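Local structure of PelA (Pseudomonas aeruginosa, 5TCB) at residues Arg175-Leu180 and Arg214-Gly219; Glu193-Gly198 and Ile231-Tyr236; Asp135-Phe140 and Leu171-Gly176. The protein probably hydrolyses glycosidic bonds through this GH114-family glycoside hydrolase domain, one part of a longer protein that is also thought to have deacetylase activity. One frame throughout, in Å; residues are numbered along the deposited sequence.

Overall arrangement
The domain is built on eight parallel strands in sequential order, as in a (β/α)8 barrel, and the three contacts gather round the C-terminal ends of neighbouring strands. Interaction 3 joins the ends of strands 131-135 and 170-174; interaction 1 takes the loop after strand 170-174 to helix 211-226; interaction 2 ties the loop after strand 187-192 to strand 231-236. Their centres lie about 11 to 15 Å apart. Interactions 1 and 3 share Arg175 and Gly176, and Glu193 of interaction 2 links to both through probable hydrogen bonds: its O is 2.7 Å from Arg175 NH2, its OE2 3.0 Å from Asn174 ND2. Barrels of this kind usually carry their active site at this end.

Interaction 1 of 3, residues Arg175-Leu180 and Arg214-Gly219; sequences RGFEVL and RDWLKG
Trp216 and Arg175 meet because their first torsions send them to the same place: CG of Trp216 stands anti to the backbone N (chi1 -178°) and swings the indole off helix 211-226 toward the loop, while Arg175, with CG beside the backbone N, runs extended from CG to NE and carries its guanidinium across to the helix. NH1 of Arg175 ends 3.8 Å from CZ3 of Trp216. The guanidinium and indole planes are within 20° of parallel, and the nitrogen meets the indole obliquely. Leu217 lies over one face of the guanidinium, with its CD2 methyl set off toward the rim. The same methyl reaches Phe177, where CD2 of Leu217 is 3.8 Å from CE2 of the ring. Phe177 also touches the benzo end of the indole, with its CD2 3.8 Å from CH2 of Trp216. These two rings are inclined at 64°, and their centroids are 5.9 Å apart. CB of Arg175 sits above a face of the Phe177 ring, 3.9 Å from its plane, so arginine chain, phenyl ring and indole form one continuous patch. His220, one turn further along the helix, stacks on Phe177 and also meets Trp216. At the indole edge OE2 of Glu178, weakly hydrogen-bonded to Gln141 NE2, lies near the ring plane, 4.4 Å from CH2 of Trp216. The loop backbone is pinned from within, since Gly176 O accepts from both Val179 N and Leu180 N. No hydrogen bond crosses between the two segments. Arg175 NH2 instead binds the carbonyl of Glu193, which fixes the far end of the arginine. The contact is therefore held by dispersion between aromatic, methyl and guanidinium surfaces, and the carboxylate at the ring C-H edge may be mildly favourable.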
loop_
_atom_site.group_PDB
_atom_site.type_symbol
_atom_site.label_atom_id
_atom_site.label_comp_id
_atom_site.label_asym_id
_atom_site.label_seq_id
_atom_site.Cartn_x
_atom_site.Cartn_y
_atom_site.Cartn_z
ATOM N N ARG A 175 3.149 0.427 -5.575
ATOM C CA ARG A 175 3.362 0.695 -7.014
ATOM C C ARG A 175 3.367 2.211 -7.215
ATOM O O ARG A 175 4.101 2.925 -6.524
ATOM C CB ARG A 175 2.356 -0.053 -7.863
ATOM C CG ARG A 175 2.417 -1.535 -7.774
ATOM C CD ARG A 175 1.419 -2.163 -8.683
ATOM N NE ARG A 175 1.467 -3.625 -8.648
ATOM C CZ ARG A 175 1.356 -4.393 -9.718
ATOM N NH1 ARG A 175 1.174 -3.870 -10.931
ATOM N NH2 ARG A 175 1.413 -5.710 -9.564
ATOM N N GLY A 176 2.609 2.751 -8.152
ATOM C CA GLY A 176 2.783 4.145 -8.531
ATOM C C GLY A 176 3.723 4.384 -9.684
ATOM O O GLY A 176 4.215 5.504 -9.856
ATOM N N PHE A 177 3.936 3.378 -10.528
ATOM C CA PHE A 177 4.954 3.468 -11.562
ATOM C C PHE A 177 4.684 4.613 -12.520
ATOM O O PHE A 177 5.625 5.178 -13.097
ATOM C CB PHE A 177 5.026 2.150 -12.332
ATOM C CG PHE A 177 5.290 0.947 -11.462
ATOM C CD1 PHE A 177 6.338 0.943 -10.584
ATOM C CD2 PHE A 177 4.481 -0.166 -11.532
ATOM C CE1 PHE A 177 6.559 -0.157 -9.747
ATOM C CE2 PHE A 177 4.708 -1.270 -10.729
ATOM C CZ PHE A 177 5.731 -1.273 -9.858
ATOM N N GLU A 178 3.409 4.938 -12.754
ATOM C CA GLU A 178 3.072 5.970 -13.719
ATOM C C GLU A 178 3.350 7.379 -13.202
ATOM O O GLU A 178 3.425 8.313 -14.002
ATOM C CB GLU A 178 1.592 5.863 -14.100
ATOM C CG GLU A 178 1.205 4.578 -14.811
ATOM C CD GLU A 178 1.027 3.370 -13.879
ATOM O OE1 GLU A 178 1.004 3.514 -12.622
ATOM O OE2 GLU A 178 0.945 2.254 -14.452
ATOM N N VAL A 179 3.476 7.544 -11.890
ATOM C CA VAL A 179 3.722 8.853 -11.293
ATOM C C VAL A 179 5.108 8.966 -10.676
ATOM O O VAL A 179 5.630 10.088 -10.588
ATOM C CB VAL A 179 2.637 9.234 -10.260
ATOM C CG1 VAL A 179 1.274 9.473 -10.951
ATOM C CG2 VAL A 179 2.483 8.212 -9.160
ATOM N N LEU A 180 5.736 7.862 -10.284
ATOM C CA LEU A 180 7.040 7.948 -9.623
ATOM C C LEU A 180 8.087 8.732 -10.401
ATOM O O LEU A 180 8.828 9.501 -9.767
ATOM C CB LEU A 180 7.562 6.539 -9.309
ATOM C CG LEU A 180 6.941 5.933 -8.058
ATOM C CD1 LEU A 180 6.999 4.405 -8.071
ATOM C CD2 LEU A 180 7.624 6.484 -6.800
ATOM N N ARG A 214 5.543 -10.777 -14.377
ATOM C CA ARG A 214 6.915 -10.450 -14.001
ATOM C C ARG A 214 7.636 -9.730 -15.134
ATOM O O ARG A 214 8.430 -8.814 -14.888
ATOM C CB ARG A 214 7.669 -11.718 -13.590
ATOM C CG ARG A 214 7.442 -12.116 -12.127
ATOM C CD ARG A 214 8.416 -13.205 -11.658
ATOM N NE ARG A 214 8.298 -14.425 -12.448
ATOM C CZ ARG A 214 7.409 -15.390 -12.223
ATOM N NH1 ARG A 214 6.540 -15.286 -11.226
ATOM N NH2 ARG A 214 7.388 -16.465 -13.002
ATOM N N ASP A 215 7.363 -10.115 -16.381
ATOM C CA ASP A 215 7.986 -9.430 -17.512
ATOM C C ASP A 215 7.610 -7.951 -17.529
ATOM O O ASP A 215 8.458 -7.089 -17.793
ATOM C CB ASP A 215 7.576 -10.091 -18.831
ATOM C CG ASP A 215 8.190 -11.477 -19.020
ATOM O OD1 ASP A 215 9.127 -11.831 -18.271
ATOM O OD2 ASP A 215 7.749 -12.208 -19.941
ATOM N N TRP A 216 6.340 -7.637 -17.252
ATOM C CA TRP A 216 5.902 -6.241 -17.266
ATOM C C TRP A 216 6.506 -5.459 -16.106
ATOM O O TRP A 216 6.873 -4.285 -16.258
ATOM C CB TRP A 216 4.380 -6.164 -17.213
ATOM C CG TRP A 216 3.854 -4.742 -17.274
ATOM C CD1 TRP A 216 3.575 -4.020 -18.402
ATOM C CD2 TRP A 216 3.549 -3.878 -16.164
ATOM N NE1 TRP A 216 3.119 -2.771 -18.067
ATOM C CE2 TRP A 216 3.093 -2.656 -16.701
ATOM C CE3 TRP A 216 3.622 -4.018 -14.779
ATOM C CZ2 TRP A 216 2.713 -1.585 -15.904
ATOM C CZ3 TRP A 216 3.238 -2.948 -13.983
ATOM C CH2 TRP A 216 2.787 -1.748 -14.551
ATOM N N LEU A 217 6.591 -6.082 -14.930
ATOM C CA LEU A 217 7.175 -5.406 -13.782
ATOM C C LEU A 217 8.654 -5.116 -13.981
ATOM O O LEU A 217 9.148 -4.096 -13.496
ATOM C CB LEU A 217 6.994 -6.263 -12.538
ATOM C CG LEU A 217 5.578 -6.272 -11.987
ATOM C CD1 LEU A 217 5.438 -7.419 -11.007
ATOM C CD2 LEU A 217 5.251 -4.951 -11.297
ATOM N N LYS A 218 9.367 -5.996 -14.689
ATOM C CA LYS A 218 10.826 -5.928 -14.725
ATOM C C LYS A 218 11.318 -4.530 -15.080
ATOM O O LYS A 218 12.212 -3.989 -14.421
ATOM C CB LYS A 218 11.380 -6.951 -15.722
ATOM C CG LYS A 218 12.903 -6.964 -15.752
ATOM C CD LYS A 218 13.456 -8.258 -16.309
ATOM C CE LYS A 218 14.946 -8.383 -16.020
ATOM N NZ LYS A 218 15.709 -7.170 -16.427
ATOM N N GLY A 219 10.772 -3.937 -16.142
ATOM C CA GLY A 219 11.259 -2.639 -16.569
ATOM C C GLY A 219 11.093 -1.581 -15.500
ATOM O O GLY A 219 11.984 -0.751 -15.289
#

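Interaction 2 of 3, residues Glu193-Gly198 and Ile231-Tyr236; sequences ESIHAG and IVAIDY
Asp235 reaches out of strand 231-236 into the loop opposite, where its carboxylate collects three consecutive backbone N-H groups. OD1 takes Ile195 N on its syn side at 2.8 Å, in a nearly straight bond (171°). OD2 takes two: His196 N on its syn side, and Ala197 N, which comes down from above the carboxylate plane at 2.8 Å and 173°. The 195-197 backbone is thus wrapped round one buried side chain. Just beyond, one bond runs the other way: Ala197 O accepts from Tyr236 N at 2.8 Å. Water 1 then bridges two further carbonyls, donating to Tyr236 O at 2.7 Å and, at greater length, to Gly198 O. A cis peptide precedes Ser194, and its OG donates to Ile234 O at 2.7 Å, lying in the carbonyl plane. Tyr236 OH donates to OE1 of Glu193 at 2.6 Å; the carboxylate oxygen lies in the plane of the phenol ring, at its edge, and is met on its anti side. The second oxygen, OE2, is bound by Asn174 ND2. NE2 of His196 is hydrogen-bonded to OE1 of Glu255. Apolar support comes from Ile195, whose CG1 packs 3.6 Å from CB of Ala233, and from the aliphatic part of Glu193, which lies alongside Ile234. With both carboxylates gripped at each oxygen, Asp235 acts as a clamp on the loop conformation, and Glu193 is held in a fixed orientation at the C-terminal end of the barrel.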
loop_
_atom_site.group_PDB
_atom_site.type_symbol
_atom_site.label_atom_id
_atom_site.label_comp_id
_atom_site.label_asym_id
_atom_site.label_seq_id
_atom_site.Cartn_x
_atom_site.Cartn_y
_atom_site.Cartn_z
ATOM N N GLU A 193 2.699 -6.025 -5.069
ATOM C CA GLU A 193 1.981 -7.283 -5.035
ATOM C C GLU A 193 1.895 -7.780 -6.470
ATOM O O GLU A 193 1.159 -7.151 -7.272
ATOM C CB GLU A 193 0.558 -7.117 -4.492
ATOM C CG GLU A 193 0.413 -6.381 -3.185
ATOM C CD GLU A 193 -1.040 -5.979 -2.980
ATOM O OE1 GLU A 193 -1.835 -6.795 -2.470
ATOM O OE2 GLU A 193 -1.400 -4.850 -3.367
ATOM N N SER A 194 2.585 -8.840 -6.894
ATOM C CA SER A 194 3.446 -9.720 -6.117
ATOM C C SER A 194 4.605 -10.100 -7.029
ATOM O O SER A 194 4.568 -9.826 -8.236
ATOM C CB SER A 194 2.686 -10.964 -5.659
ATOM O OG SER A 194 1.675 -10.657 -4.724
ATOM N N ILE A 195 5.615 -10.781 -6.490
ATOM C CA ILE A 195 6.806 -11.097 -7.277
ATOM C C ILE A 195 6.751 -12.548 -7.746
ATOM O O ILE A 195 6.773 -12.815 -8.955
ATOM C CB ILE A 195 8.094 -10.788 -6.487
ATOM C CG1 ILE A 195 8.201 -9.292 -6.147
ATOM C CG2 ILE A 195 9.354 -11.246 -7.257
ATOM C CD1 ILE A 195 8.124 -8.336 -7.347
ATOM N N HIS A 196 6.662 -13.502 -6.825
ATOM C CA HIS A 196 6.598 -14.907 -7.203
ATOM C C HIS A 196 5.277 -15.561 -6.845
ATOM O O HIS A 196 4.686 -16.283 -7.667
ATOM C CB HIS A 196 7.733 -15.695 -6.533
ATOM C CG HIS A 196 9.099 -15.288 -6.976
ATOM N ND1 HIS A 196 9.506 -15.365 -8.293
ATOM C CD2 HIS A 196 10.158 -14.815 -6.277
ATOM C CE1 HIS A 196 10.757 -14.944 -8.385
ATOM N NE2 HIS A 196 11.176 -14.611 -7.176
ATOM N N ALA A 197 4.823 -15.357 -5.612
ATOM C CA ALA A 197 3.617 -15.983 -5.096
ATOM C C ALA A 197 2.573 -14.897 -4.893
ATOM O O ALA A 197 2.761 -13.968 -4.099
ATOM C CB ALA A 197 3.905 -16.736 -3.792
ATOM N N GLY A 198 1.468 -14.998 -5.628
ATOM C CA GLY A 198 0.466 -13.966 -5.600
ATOM C C GLY A 198 -0.906 -14.483 -5.217
ATOM O O GLY A 198 -1.115 -15.672 -4.940
ATOM N N ILE A 231 12.614 -1.651 -2.502
ATOM C CA ILE A 231 11.455 -2.355 -3.047
ATOM C C ILE A 231 11.004 -3.425 -2.060
ATOM O O ILE A 231 11.787 -4.301 -1.653
ATOM C CB ILE A 231 11.722 -2.986 -4.428
ATOM C CG1 ILE A 231 12.345 -1.968 -5.377
ATOM C CG2 ILE A 231 10.415 -3.548 -4.996
ATOM C CD1 ILE A 231 12.853 -2.575 -6.661
ATOM N N VAL A 232 9.728 -3.371 -1.712
ATOM C CA VAL A 232 9.097 -4.343 -0.837
ATOM C C VAL A 232 8.258 -5.266 -1.707
ATOM O O VAL A 232 7.489 -4.812 -2.564
ATOM C CB VAL A 232 8.243 -3.641 0.234
ATOM C CG1 VAL A 232 7.275 -4.617 0.877
ATOM C CG2 VAL A 232 9.157 -2.984 1.252
ATOM N N ALA A 233 8.455 -6.559 -1.538
ATOM C CA ALA A 233 7.659 -7.579 -2.197
ATOM C C ALA A 233 6.580 -8.049 -1.236
ATOM O O ALA A 233 6.892 -8.543 -0.153
ATOM C CB ALA A 233 8.525 -8.764 -2.630
ATOM N N ILE A 234 5.316 -7.901 -1.629
ATOM C CA ILE A 234 4.187 -8.437 -0.865
ATOM C C ILE A 234 3.689 -9.652 -1.630
ATOM O O ILE A 234 2.939 -9.531 -2.602
ATOM C CB ILE A 234 3.055 -7.423 -0.667
ATOM C CG1 ILE A 234 3.561 -6.139 -0.044
ATOM C CG2 ILE A 234 1.997 -8.044 0.252
ATOM C CD1 ILE A 234 2.497 -4.993 -0.086
ATOM N N ASP A 235 4.109 -10.835 -1.178
ATOM C CA ASP A 235 3.707 -12.101 -1.757
ATOM C C ASP A 235 2.757 -12.827 -0.810
ATOM O O ASP A 235 2.659 -12.524 0.379
ATOM C CB ASP A 235 4.937 -12.964 -2.069
ATOM C CG ASP A 235 5.615 -12.564 -3.377
ATOM O OD1 ASP A 235 5.558 -11.361 -3.742
ATOM O OD2 ASP A 235 6.193 -13.456 -4.032
ATOM N N TYR A 236 2.047 -13.807 -1.364
ATOM C CA TYR A 236 0.924 -14.427 -0.671
ATOM C C TYR A 236 1.069 -15.940 -0.681
ATOM O O TYR A 236 1.123 -16.553 -1.756
ATOM C CB TYR A 236 -0.399 -14.000 -1.324
ATOM C CG TYR A 236 -0.673 -12.532 -1.132
ATOM C CD1 TYR A 236 -0.563 -11.651 -2.192
ATOM C CD2 TYR A 236 -1.040 -12.039 0.108
ATOM C CE1 TYR A 236 -0.820 -10.285 -2.004
ATOM C CE2 TYR A 236 -1.273 -10.678 0.317
ATOM C CZ TYR A 236 -1.173 -9.826 -0.751
ATOM O OH TYR A 236 -1.443 -8.486 -0.538
HETATM O O HOH W 1 0.917 -17.819 -4.121
#

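Interaction 3 of 3, residues Asp135-Phe140 and Leu171-Gly176; sequences DTLDSF and LFFNRG
Asp135 and Asn174 lie side by side at the ends of adjacent strands, their carboxylate and amide planes 24° apart. In both, CG stands anti to the backbone N, and this shared torsion sends the two side chains the same way. ND2 of Asn174 donates to OD1 of Asp135 at 2.8 Å (153° at the hydrogen), coming in above the carboxylate plane. From the opposite face the backbone N of Thr136 reaches the same oxygen, OD1 of Asp135, at 2.9 Å, so OD1 is gripped between two donors. OD2 is bound by Tyr71 OH. ND2 of Asn174 also donates to Glu193 OE2, so that one amide links the two acidic side chains. On the other side of strand 170-174, Leu137 and Phe173 cross at about a right angle: CD1 of Leu137 touches CD2 of the Phe173 ring at 3.7 Å. CB of Leu137 comes within 4.0 Å of CA of Gly176, where there is no side chain to keep the two loops apart. A water ties the backbones together beside this leucine: water 2 accepts from Leu137 N at 2.8 Å and donates to Asn174 O at 2.7 Å. Asp138 faces Arg175 with the carboxylate and guanidinium planes 52° apart, OD2 lying well out of the guanidinium plane. Their charges are near each other without a salt bridge; water 3, at the guanidinium edge, mediates instead, 2.7 Å from OD2 of Asp138 and 3.0 Å from NH1 of Arg175. All this places the contact at the C-terminal rim of a (β/α)8-type barrel, the end at which glycoside hydrolases of this fold generally bind their substrates.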
loop_
_atom_site.group_PDB
_atom_site.type_symbol
_atom_site.label_atom_id
_atom_site.label_comp_id
_atom_site.label_asym_id
_atom_site.label_seq_id
_atom_site.Cartn_x
_atom_site.Cartn_y
_atom_site.Cartn_z
ATOM N N ASP A 135 -2.153 3.263 -1.087
ATOM C CA ASP A 135 -2.698 2.224 -1.934
ATOM C C ASP A 135 -3.506 2.838 -3.078
ATOM O O ASP A 135 -3.761 4.051 -3.139
ATOM C CB ASP A 135 -3.570 1.289 -1.085
ATOM C CG ASP A 135 -3.822 -0.068 -1.711
ATOM O OD1 ASP A 135 -3.122 -0.479 -2.664
ATOM O OD2 ASP A 135 -4.746 -0.752 -1.215
ATOM N N THR A 136 -3.914 1.949 -3.974
ATOM C CA THR A 136 -4.740 2.212 -5.169
ATOM C C THR A 136 -4.216 3.393 -5.989
ATOM O O THR A 136 -4.971 4.217 -6.510
ATOM C CB THR A 136 -6.233 2.330 -4.813
ATOM O OG1 THR A 136 -6.475 3.343 -3.840
ATOM C CG2 THR A 136 -6.738 0.993 -4.300
ATOM N N LEU A 137 -2.901 3.405 -6.201
ATOM C CA LEU A 137 -2.243 4.400 -7.035
ATOM C C LEU A 137 -2.392 4.105 -8.513
ATOM O O LEU A 137 -1.985 4.940 -9.336
ATOM C CB LEU A 137 -0.747 4.490 -6.692
ATOM C CG LEU A 137 -0.480 4.860 -5.236
ATOM C CD1 LEU A 137 1.039 4.982 -5.021
ATOM C CD2 LEU A 137 -1.170 6.159 -4.817
ATOM N N ASP A 138 -2.934 2.947 -8.887
ATOM C CA ASP A 138 -3.141 2.612 -10.297
ATOM C C ASP A 138 -4.610 2.376 -10.626
ATOM O O ASP A 138 -4.919 1.916 -11.733
ATOM C CB ASP A 138 -2.283 1.398 -10.705
ATOM C CG ASP A 138 -2.561 0.155 -9.892
ATOM O OD1 ASP A 138 -3.423 0.172 -8.999
ATOM O OD2 ASP A 138 -1.898 -0.865 -10.155
ATOM N N SER A 139 -5.528 2.689 -9.698
ATOM C CA SER A 139 -6.938 2.481 -9.967
ATOM C C SER A 139 -7.448 3.405 -11.050
ATOM O O SER A 139 -8.466 3.085 -11.681
ATOM C CB SER A 139 -7.752 2.653 -8.689
ATOM O OG SER A 139 -7.454 1.563 -7.824
ATOM N N PHE A 140 -6.763 4.518 -11.299
ATOM C CA PHE A 140 -7.206 5.402 -12.364
ATOM C C PHE A 140 -7.126 4.732 -13.723
ATOM O O PHE A 140 -7.774 5.204 -14.664
ATOM C CB PHE A 140 -6.410 6.720 -12.383
ATOM C CG PHE A 140 -4.999 6.593 -12.887
ATOM C CD1 PHE A 140 -3.961 6.354 -12.012
ATOM C CD2 PHE A 140 -4.698 6.712 -14.240
ATOM C CE1 PHE A 140 -2.666 6.217 -12.458
ATOM C CE2 PHE A 140 -3.399 6.589 -14.693
ATOM C CZ PHE A 140 -2.372 6.333 -13.798
ATOM N N LEU A 171 6.320 8.374 2.933
ATOM C CA LEU A 171 5.325 7.874 1.987
ATOM C C LEU A 171 5.826 6.566 1.365
ATOM O O LEU A 171 6.832 6.536 0.654
ATOM C CB LEU A 171 5.000 8.924 0.925
ATOM C CG LEU A 171 4.508 10.276 1.464
ATOM C CD1 LEU A 171 4.156 11.193 0.316
ATOM C CD2 LEU A 171 3.333 10.128 2.438
ATOM N N PHE A 172 5.108 5.495 1.659
ATOM C CA PHE A 172 5.428 4.137 1.253
ATOM C C PHE A 172 4.399 3.818 0.173
ATOM O O PHE A 172 3.215 3.611 0.459
ATOM C CB PHE A 172 5.358 3.237 2.492
ATOM C CG PHE A 172 5.680 1.785 2.285
ATOM C CD1 PHE A 172 6.163 1.273 1.100
ATOM C CD2 PHE A 172 5.498 0.936 3.361
ATOM C CE1 PHE A 172 6.425 -0.092 0.989
ATOM C CE2 PHE A 172 5.763 -0.425 3.273
ATOM C CZ PHE A 172 6.231 -0.945 2.085
ATOM N N PHE A 173 4.834 3.879 -1.083
ATOM C CA PHE A 173 3.916 3.730 -2.210
ATOM C C PHE A 173 3.631 2.248 -2.465
ATOM O O PHE A 173 4.554 1.427 -2.450
ATOM C CB PHE A 173 4.519 4.280 -3.501
ATOM C CG PHE A 173 4.499 5.776 -3.671
ATOM C CD1 PHE A 173 4.494 6.645 -2.606
ATOM C CD2 PHE A 173 4.507 6.303 -4.957
ATOM C CE1 PHE A 173 4.508 8.027 -2.825
ATOM C CE2 PHE A 173 4.535 7.651 -5.170
ATOM C CZ PHE A 173 4.537 8.516 -4.109
ATOM N N ASN A 174 2.376 1.914 -2.750
ATOM C CA ASN A 174 2.031 0.648 -3.422
ATOM C C ASN A 174 2.082 0.900 -4.921
ATOM O O ASN A 174 1.195 1.537 -5.489
ATOM C CB ASN A 174 0.676 0.117 -2.987
ATOM C CG ASN A 174 0.472 -1.342 -3.391
ATOM O OD1 ASN A 174 1.399 -1.960 -3.935
ATOM N ND2 ASN A 174 -0.697 -1.900 -3.123
ATOM N N ARG A 175 3.149 0.427 -5.575
ATOM C CA ARG A 175 3.362 0.695 -7.014
ATOM C C ARG A 175 3.367 2.211 -7.215
ATOM O O ARG A 175 4.101 2.925 -6.524
ATOM C CB ARG A 175 2.356 -0.053 -7.863
ATOM C CG ARG A 175 2.417 -1.535 -7.774
ATOM C CD ARG A 175 1.419 -2.163 -8.683
ATOM N NE ARG A 175 1.467 -3.625 -8.648
ATOM C CZ ARG A 175 1.356 -4.393 -9.718
ATOM N NH1 ARG A 175 1.174 -3.870 -10.931
ATOM N NH2 ARG A 175 1.413 -5.710 -9.564
ATOM N N GLY A 176 2.609 2.751 -8.152
ATOM C CA GLY A 176 2.783 4.145 -8.531
ATOM C C GLY A 176 3.723 4.384 -9.684
ATOM O O GLY A 176 4.215 5.504 -9.856
HETATM O O HOH W 2 -1.416 1.100 -5.647
HETATM O O HOH W 3 0.452 -0.969 -11.531
#